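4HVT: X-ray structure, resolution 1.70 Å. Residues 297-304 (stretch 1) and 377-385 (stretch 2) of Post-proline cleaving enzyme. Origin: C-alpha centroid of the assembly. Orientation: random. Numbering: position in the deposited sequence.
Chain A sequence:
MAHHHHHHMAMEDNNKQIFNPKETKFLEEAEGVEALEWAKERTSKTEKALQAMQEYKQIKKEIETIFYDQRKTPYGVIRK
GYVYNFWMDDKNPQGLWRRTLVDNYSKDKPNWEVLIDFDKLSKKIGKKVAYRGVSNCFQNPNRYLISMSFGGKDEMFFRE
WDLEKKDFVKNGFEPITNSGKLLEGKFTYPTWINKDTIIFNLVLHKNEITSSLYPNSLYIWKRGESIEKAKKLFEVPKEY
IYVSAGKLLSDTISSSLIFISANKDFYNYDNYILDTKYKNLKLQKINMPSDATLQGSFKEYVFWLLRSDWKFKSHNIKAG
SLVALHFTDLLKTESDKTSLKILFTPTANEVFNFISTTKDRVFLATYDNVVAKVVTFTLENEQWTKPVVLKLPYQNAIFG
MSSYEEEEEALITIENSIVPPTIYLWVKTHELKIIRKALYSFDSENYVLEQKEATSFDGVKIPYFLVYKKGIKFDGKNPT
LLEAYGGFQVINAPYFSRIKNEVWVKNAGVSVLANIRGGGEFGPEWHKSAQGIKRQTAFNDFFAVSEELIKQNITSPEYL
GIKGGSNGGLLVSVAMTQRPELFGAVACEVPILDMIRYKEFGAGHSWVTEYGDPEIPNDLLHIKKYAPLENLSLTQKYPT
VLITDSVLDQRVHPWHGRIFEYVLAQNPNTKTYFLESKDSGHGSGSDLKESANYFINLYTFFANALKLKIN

Stretch 1, residues 297-304: SFKEYVFW
Stretch 2 (377-385) FTLENEQWT

Each stretch is a tight hairpin, and the two meet mainly through side chains, with no backbone hydrogen bond between them, burying 391 Å² in total. In the first, a type II' turn runs from Phe298 to Tyr301 (Lys299 phi/psi 51/-133, Glu300 -91/14); Phe298 N to Tyr301 O and Tyr301 N to Phe298 O are both 3.0 Å hydrogen bonds. In the second, Asn381 (60/45) and Glu382 (54/20) form a type I' turn, closed by Glu380 N to Gln383 O and Gln383 N to Glu380 O, each 2.9 Å. The closest CA pair, Phe298 CA and Thr378 CA, is 8.4 Å apart, and aromatic and leucine side chains fill the gap.

Phe298 (t, chi2 62°) and Tyr301 (m, 76°) point toward the second hairpin; Phe303 (m, -70°) starts sideways but its end comes nearer. Trp384 (m, 110°) also starts sideways, but its indole reaches across: CZ2 lies 3.6 Å from Tyr301 CB, CH2 3.6 Å from Phe303 CZ, and CZ3 4.1 Å from Phe298 CD2. Its edge addresses the Tyr301 face, offset, with planes at 79°; Phe303 meets it obliquely at 48°. Leu379 (m, t) makes apolar contacts with both rings, CD1 lying 3.8 Å from Tyr301 CD1 and 4.1 Å from Phe298 CD2.

At the exposed margin, Glu382 (m, m) curls back so that OE1 accepts a 2.7 Å hydrogen bond from Tyr301 OH near the ring plane. A water donates to Glu382 OE1 (3.0 Å) and, weakly, to Glu300 OE1 (3.4 Å).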

ATOM      1  N   SER A 297      15.879 -10.786  -7.688  1.00  8.14           N
ATOM      2  CA  SER A 297      17.088 -11.439  -8.252  1.00  8.23           C
ATOM      3  C   SER A 297      17.483 -12.626  -7.387  1.00  8.62           C
ATOM      4  O   SER A 297      17.053 -12.778  -6.272  1.00  8.40           O
ATOM      5  CB  SER A 297      18.234 -10.481  -8.287  1.00  8.07           C
ATOM      6  OG  SER A 297      18.638 -10.088  -6.994  1.00  7.87           O
ATOM      7  N   PHE A 298      18.383 -13.422  -7.960  1.00  9.17           N
ATOM      8  CA  PHE A 298      19.023 -14.520  -7.290  1.00  9.75           C
ATOM      9  C   PHE A 298      20.349 -14.719  -8.006  1.00 10.09           C
ATOM     10  O   PHE A 298      20.376 -14.936  -9.229  1.00  9.68           O
ATOM     11  CB  PHE A 298      18.207 -15.782  -7.399  1.00 10.37           C
ATOM     12  CG  PHE A 298      18.781 -16.944  -6.614  1.00 11.09           C
ATOM     13  CD1 PHE A 298      18.897 -16.866  -5.239  1.00 11.35           C
ATOM     14  CD2 PHE A 298      19.264 -18.083  -7.265  1.00 12.08           C
ATOM     15  CE1 PHE A 298      19.434 -17.941  -4.521  1.00 12.12           C
ATOM     16  CE2 PHE A 298      19.810 -19.154  -6.549  1.00 12.52           C
ATOM     17  CZ  PHE A 298      19.873 -19.087  -5.180  1.00 12.42           C
ATOM     18  N   LYS A 299      21.439 -14.691  -7.253  1.00 10.51           N
ATOM     19  CA  LYS A 299      22.770 -14.718  -7.855  1.00 11.01           C
ATOM     20  C   LYS A 299      22.808 -13.624  -8.936  1.00 10.65           C
ATOM     21  O   LYS A 299      22.354 -12.529  -8.694  1.00  9.76           O
ATOM     22  CB  LYS A 299      23.156 -16.129  -8.364  1.00 12.25           C
ATOM     23  CG  LYS A 299      22.889 -17.222  -7.360  1.00 13.34           C
ATOM     24  CD  LYS A 299      23.657 -17.097  -6.149  1.00 14.28           C
ATOM     25  CE  LYS A 299      23.942 -18.529  -5.589  1.00 15.48           C
ATOM     26  NZ  LYS A 299      24.742 -18.345  -4.374  1.00 15.99           N
ATOM     27  N   GLU A 300      23.306 -13.936 -10.116  1.00 11.05           N
ATOM     28  CA  GLU A 300      23.418 -12.935 -11.198  1.00 11.32           C
ATOM     29  C   GLU A 300      22.185 -12.890 -12.120  1.00 10.83           C
ATOM     30  O   GLU A 300      22.222 -12.236 -13.147  1.00 10.37           O
ATOM     31  CB  GLU A 300      24.693 -13.236 -12.026  1.00 12.66           C
ATOM     32  CG  GLU A 300      25.950 -12.970 -11.210  1.00 13.82           C
ATOM     33  CD  GLU A 300      27.243 -13.154 -11.957  1.00 16.01           C
ATOM     34  OE1 GLU A 300      27.210 -13.270 -13.200  1.00 17.62           O
ATOM     35  OE2 GLU A 300      28.330 -13.208 -11.279  1.00 17.52           O
ATOM     36  N   TYR A 301      21.064 -13.497 -11.722  1.00 10.45           N
ATOM     37  CA  TYR A 301      19.850 -13.549 -12.532  1.00 10.25           C
ATOM     38  C   TYR A 301      18.782 -12.594 -11.976  1.00  9.59           C
ATOM     39  O   TYR A 301      18.726 -12.443 -10.749  1.00  9.33           O
ATOM     40  CB  TYR A 301      19.302 -14.980 -12.574  1.00 10.72           C
ATOM     41  CG  TYR A 301      20.209 -15.876 -13.376  1.00 11.69           C
ATOM     42  CD1 TYR A 301      21.406 -16.333 -12.840  1.00 12.17           C
ATOM     43  CD2 TYR A 301      19.927 -16.169 -14.694  1.00 12.33           C
ATOM     44  CE1 TYR A 301      22.282 -17.078 -13.578  1.00 13.08           C
ATOM     45  CE2 TYR A 301      20.795 -16.934 -15.433  1.00 13.09           C
ATOM     46  CZ  TYR A 301      21.979 -17.358 -14.880  1.00 13.51           C
ATOM     47  OH  TYR A 301      22.885 -18.077 -15.620  1.00 14.94           O
ATOM     48  N   VAL A 302      17.933 -12.035 -12.824  1.00  9.16           N
ATOM     49  CA  VAL A 302      16.899 -11.104 -12.472  1.00  8.85           C
ATOM     50  C   VAL A 302      15.567 -11.605 -12.983  1.00  8.91           C
ATOM     51  O   VAL A 302      15.522 -12.311 -13.979  1.00  9.48           O
ATOM     52  CB  VAL A 302      17.187  -9.676 -13.020  1.00  8.58           C
ATOM     53  CG1 VAL A 302      18.323  -9.012 -12.251  1.00  8.55           C
ATOM     54  CG2 VAL A 302      17.529  -9.751 -14.466  1.00  8.78           C
ATOM     55  N   PHE A 303      14.517 -11.333 -12.218  1.00  8.48           N
ATOM     56  CA  PHE A 303      13.155 -11.781 -12.509  1.00  8.60           C
ATOM     57  C   PHE A 303      12.304 -10.628 -12.908  1.00  8.33           C
ATOM     58  O   PHE A 303      12.253  -9.629 -12.191  1.00  8.08           O
ATOM     59  CB  PHE A 303      12.530 -12.418 -11.276  1.00  8.82           C
ATOM     60  CG  PHE A 303      13.340 -13.564 -10.707  1.00  9.24           C
ATOM     61  CD1 PHE A 303      13.421 -14.713 -11.400  1.00  9.90           C
ATOM     62  CD2 PHE A 303      14.058 -13.442  -9.522  1.00  9.60           C
ATOM     63  CE1 PHE A 303      14.166 -15.776 -10.961  1.00 10.26           C
ATOM     64  CE2 PHE A 303      14.828 -14.495  -9.084  1.00 10.14           C
ATOM     65  CZ  PHE A 303      14.920 -15.647  -9.831  1.00 10.34           C
ATOM     66  N   TRP A 304      11.533 -10.775 -14.002  1.00  8.46           N
ATOM     67  CA  TRP A 304      10.748  -9.711 -14.560  1.00  8.24           C
ATOM     68  C   TRP A 304       9.330 -10.213 -14.818  1.00  8.35           C
ATOM     69  O   TRP A 304       9.105 -11.309 -15.362  1.00  8.37           O
ATOM     70  CB  TRP A 304      11.360  -9.190 -15.854  1.00  8.44           C
ATOM     71  CG  TRP A 304      12.603  -8.395 -15.645  1.00  8.28           C
ATOM     72  CD1 TRP A 304      13.815  -8.878 -15.249  1.00  8.26           C
ATOM     73  CD2 TRP A 304      12.775  -6.960 -15.782  1.00  8.16           C
ATOM     74  NE1 TRP A 304      14.728  -7.835 -15.090  1.00  8.19           N
ATOM     75  CE2 TRP A 304      14.111  -6.654 -15.435  1.00  7.99           C
ATOM     76  CE3 TRP A 304      11.906  -5.897 -16.152  1.00  8.07           C
ATOM     77  CZ2 TRP A 304      14.618  -5.345 -15.480  1.00  8.03           C
ATOM     78  CZ3 TRP A 304      12.413  -4.617 -16.185  1.00  8.07           C
ATOM     79  CH2 TRP A 304      13.770  -4.350 -15.883  1.00  8.01           C
ATOM     80  N   PHE A 377      12.583 -22.893  -5.476  1.00 10.47           N
ATOM     81  CA  PHE A 377      13.549 -23.490  -6.409  1.00 11.19           C
ATOM     82  C   PHE A 377      14.883 -22.797  -6.247  1.00 11.17           C
ATOM     83  O   PHE A 377      15.010 -21.883  -5.429  1.00 10.68           O
ATOM     84  CB  PHE A 377      13.112 -23.413  -7.895  1.00 11.62           C
ATOM     85  CG  PHE A 377      12.745 -22.057  -8.336  1.00 11.90           C
ATOM     86  CD1 PHE A 377      11.441 -21.558  -8.122  1.00 12.03           C
ATOM     87  CD2 PHE A 377      13.658 -21.277  -8.992  1.00 11.97           C
ATOM     88  CE1 PHE A 377      11.103 -20.287  -8.548  1.00 12.16           C
ATOM     89  CE2 PHE A 377      13.340 -20.006  -9.392  1.00 12.03           C
ATOM     90  CZ  PHE A 377      12.036 -19.507  -9.188  1.00 12.40           C
ATOM     91  N   THR A 378      15.886 -23.316  -6.942  1.00 11.72           N
ATOM     92  CA  THR A 378      17.198 -22.757  -6.938  1.00 12.17           C
ATOM     93  C   THR A 378      17.864 -22.886  -8.302  1.00 13.29           C
ATOM     94  O   THR A 378      17.214 -23.185  -9.286  1.00 12.70           O
ATOM     95  CB  THR A 378      18.010 -23.350  -5.774  1.00 12.27           C
ATOM     96  OG1 THR A 378      19.246 -22.634  -5.625  1.00 12.59           O
ATOM     97  CG2 THR A 378      18.287 -24.836  -5.993  1.00 12.92           C
ATOM     98  N   LEU A 379      19.162 -22.598  -8.345  1.00 14.94           N
ATOM     99  CA  LEU A 379      20.011 -22.862  -9.503  1.00 17.53           C
ATOM    100  C   LEU A 379      20.957 -23.991  -9.232  1.00 20.52           C
ATOM    101  O   LEU A 379      21.556 -24.055  -8.161  1.00 20.90           O
ATOM    102  CB  LEU A 379      20.886 -21.660  -9.827  1.00 18.25           C
ATOM    103  CG  LEU A 379      20.313 -20.513 -10.624  1.00 17.97           C
ATOM    104  CD1 LEU A 379      21.323 -19.342 -10.601  1.00 18.13           C
ATOM    105  CD2 LEU A 379      20.045 -20.922 -12.080  1.00 17.80           C
ATOM    106  N   GLU A 380      21.062 -24.879 -10.222  1.00 22.63           N
ATOM    107  CA  GLU A 380      22.002 -26.001 -10.197  1.00 27.04           C
ATOM    108  C   GLU A 380      22.621 -26.031 -11.566  1.00 29.62           C
ATOM    109  O   GLU A 380      21.913 -26.203 -12.569  1.00 29.44           O
ATOM    110  CB  GLU A 380      21.262 -27.294 -10.029  1.00 29.85           C
ATOM    111  CG  GLU A 380      21.083 -27.777  -8.620  1.00 32.82           C
ATOM    112  CD  GLU A 380      21.011 -29.304  -8.592  1.00 37.83           C
ATOM    113  OE1 GLU A 380      20.085 -29.887  -9.195  1.00 40.36           O
ATOM    114  OE2 GLU A 380      21.911 -29.923  -8.004  1.00 42.86           O
ATOM    115  N   ASN A 381      23.931 -25.841 -11.640  1.00 32.49           N
ATOM    116  CA  ASN A 381      24.609 -25.922 -12.924  1.00 34.84           C
ATOM    117  C   ASN A 381      24.052 -24.892 -13.894  1.00 33.42           C
ATOM    118  O   ASN A 381      23.766 -25.210 -15.047  1.00 34.37           O
ATOM    119  CB  ASN A 381      24.433 -27.326 -13.505  1.00 36.60           C
ATOM    120  N   GLU A 382      23.863 -23.666 -13.413  1.00 31.99           N
ATOM    121  CA  GLU A 382      23.276 -22.597 -14.189  1.00 31.70           C
ATOM    122  C   GLU A 382      21.898 -22.941 -14.806  1.00 28.56           C
ATOM    123  O   GLU A 382      21.464 -22.268 -15.748  1.00 30.11           O
ATOM    124  CB  GLU A 382      24.240 -22.113 -15.304  1.00 35.36           C
ATOM    125  CG  GLU A 382      25.537 -21.476 -14.820  1.00 36.92           C
ATOM    126  CD  GLU A 382      25.315 -20.271 -13.919  1.00 39.25           C
ATOM    127  OE1 GLU A 382      25.061 -19.146 -14.430  1.00 38.62           O
ATOM    128  OE2 GLU A 382      25.411 -20.456 -12.685  1.00 42.50           O
ATOM    129  N   GLN A 383      21.192 -23.945 -14.276  1.00 25.02           N
ATOM    130  CA  GLN A 383      19.785 -24.160 -14.695  1.00 22.95           C
ATOM    131  C   GLN A 383      18.849 -24.038 -13.493  1.00 19.24           C
ATOM    132  O   GLN A 383      19.216 -24.421 -12.392  1.00 18.41           O
ATOM    133  CB  GLN A 383      19.580 -25.548 -15.292  1.00 26.47           C
ATOM    134  CG  GLN A 383      20.335 -25.825 -16.576  1.00 30.45           C
ATOM    135  CD  GLN A 383      19.903 -24.958 -17.753  1.00 34.46           C
ATOM    136  OE1 GLN A 383      18.702 -24.837 -18.093  1.00 39.70           O
ATOM    137  NE2 GLN A 383      20.891 -24.368 -18.414  1.00 38.42           N
ATOM    138  N   TRP A 384      17.653 -23.532 -13.744  1.00 16.36           N
ATOM    139  CA  TRP A 384      16.606 -23.488 -12.712  1.00 15.12           C
ATOM    140  C   TRP A 384      16.091 -24.862 -12.347  1.00 15.49           C
ATOM    141  O   TRP A 384      15.714 -25.646 -13.217  1.00 16.60           O
ATOM    142  CB  TRP A 384      15.428 -22.601 -13.164  1.00 14.50           C
ATOM    143  CG  TRP A 384      15.865 -21.200 -13.433  1.00 13.65           C
ATOM    144  CD1 TRP A 384      15.938 -20.588 -14.644  1.00 14.05           C
ATOM    145  CD2 TRP A 384      16.325 -20.240 -12.467  1.00 12.90           C
ATOM    146  NE1 TRP A 384      16.417 -19.297 -14.503  1.00 13.32           N
ATOM    147  CE2 TRP A 384      16.679 -19.067 -13.175  1.00 13.05           C
ATOM    148  CE3 TRP A 384      16.535 -20.270 -11.099  1.00 12.80           C
ATOM    149  CZ2 TRP A 384      17.178 -17.925 -12.527  1.00 12.60           C
ATOM    150  CZ3 TRP A 384      16.965 -19.107 -10.457  1.00 12.72           C
ATOM    151  CH2 TRP A 384      17.278 -17.967 -11.172  1.00 12.21           C
ATOM    152  N   THR A 385      16.086 -25.168 -11.070  1.00 14.90           N
ATOM    153  CA  THR A 385      15.664 -26.521 -10.647  1.00 15.09           C
ATOM    154  C   THR A 385      14.138 -26.641 -10.684  1.00 15.17           C
ATOM    155  O   THR A 385      13.403 -25.634 -10.778  1.00 14.35           O
ATOM    156  CB  THR A 385      16.144 -26.843  -9.235  1.00 14.84           C
ATOM    157  OG1 THR A 385      15.589 -25.900  -8.306  1.00 13.95           O
ATOM    158  CG2 THR A 385      17.621 -26.831  -9.156  1.00 15.21           C
TER
HETATM  159  O   HOH W   1      25.979 -16.429 -13.558  1.00 22.80           O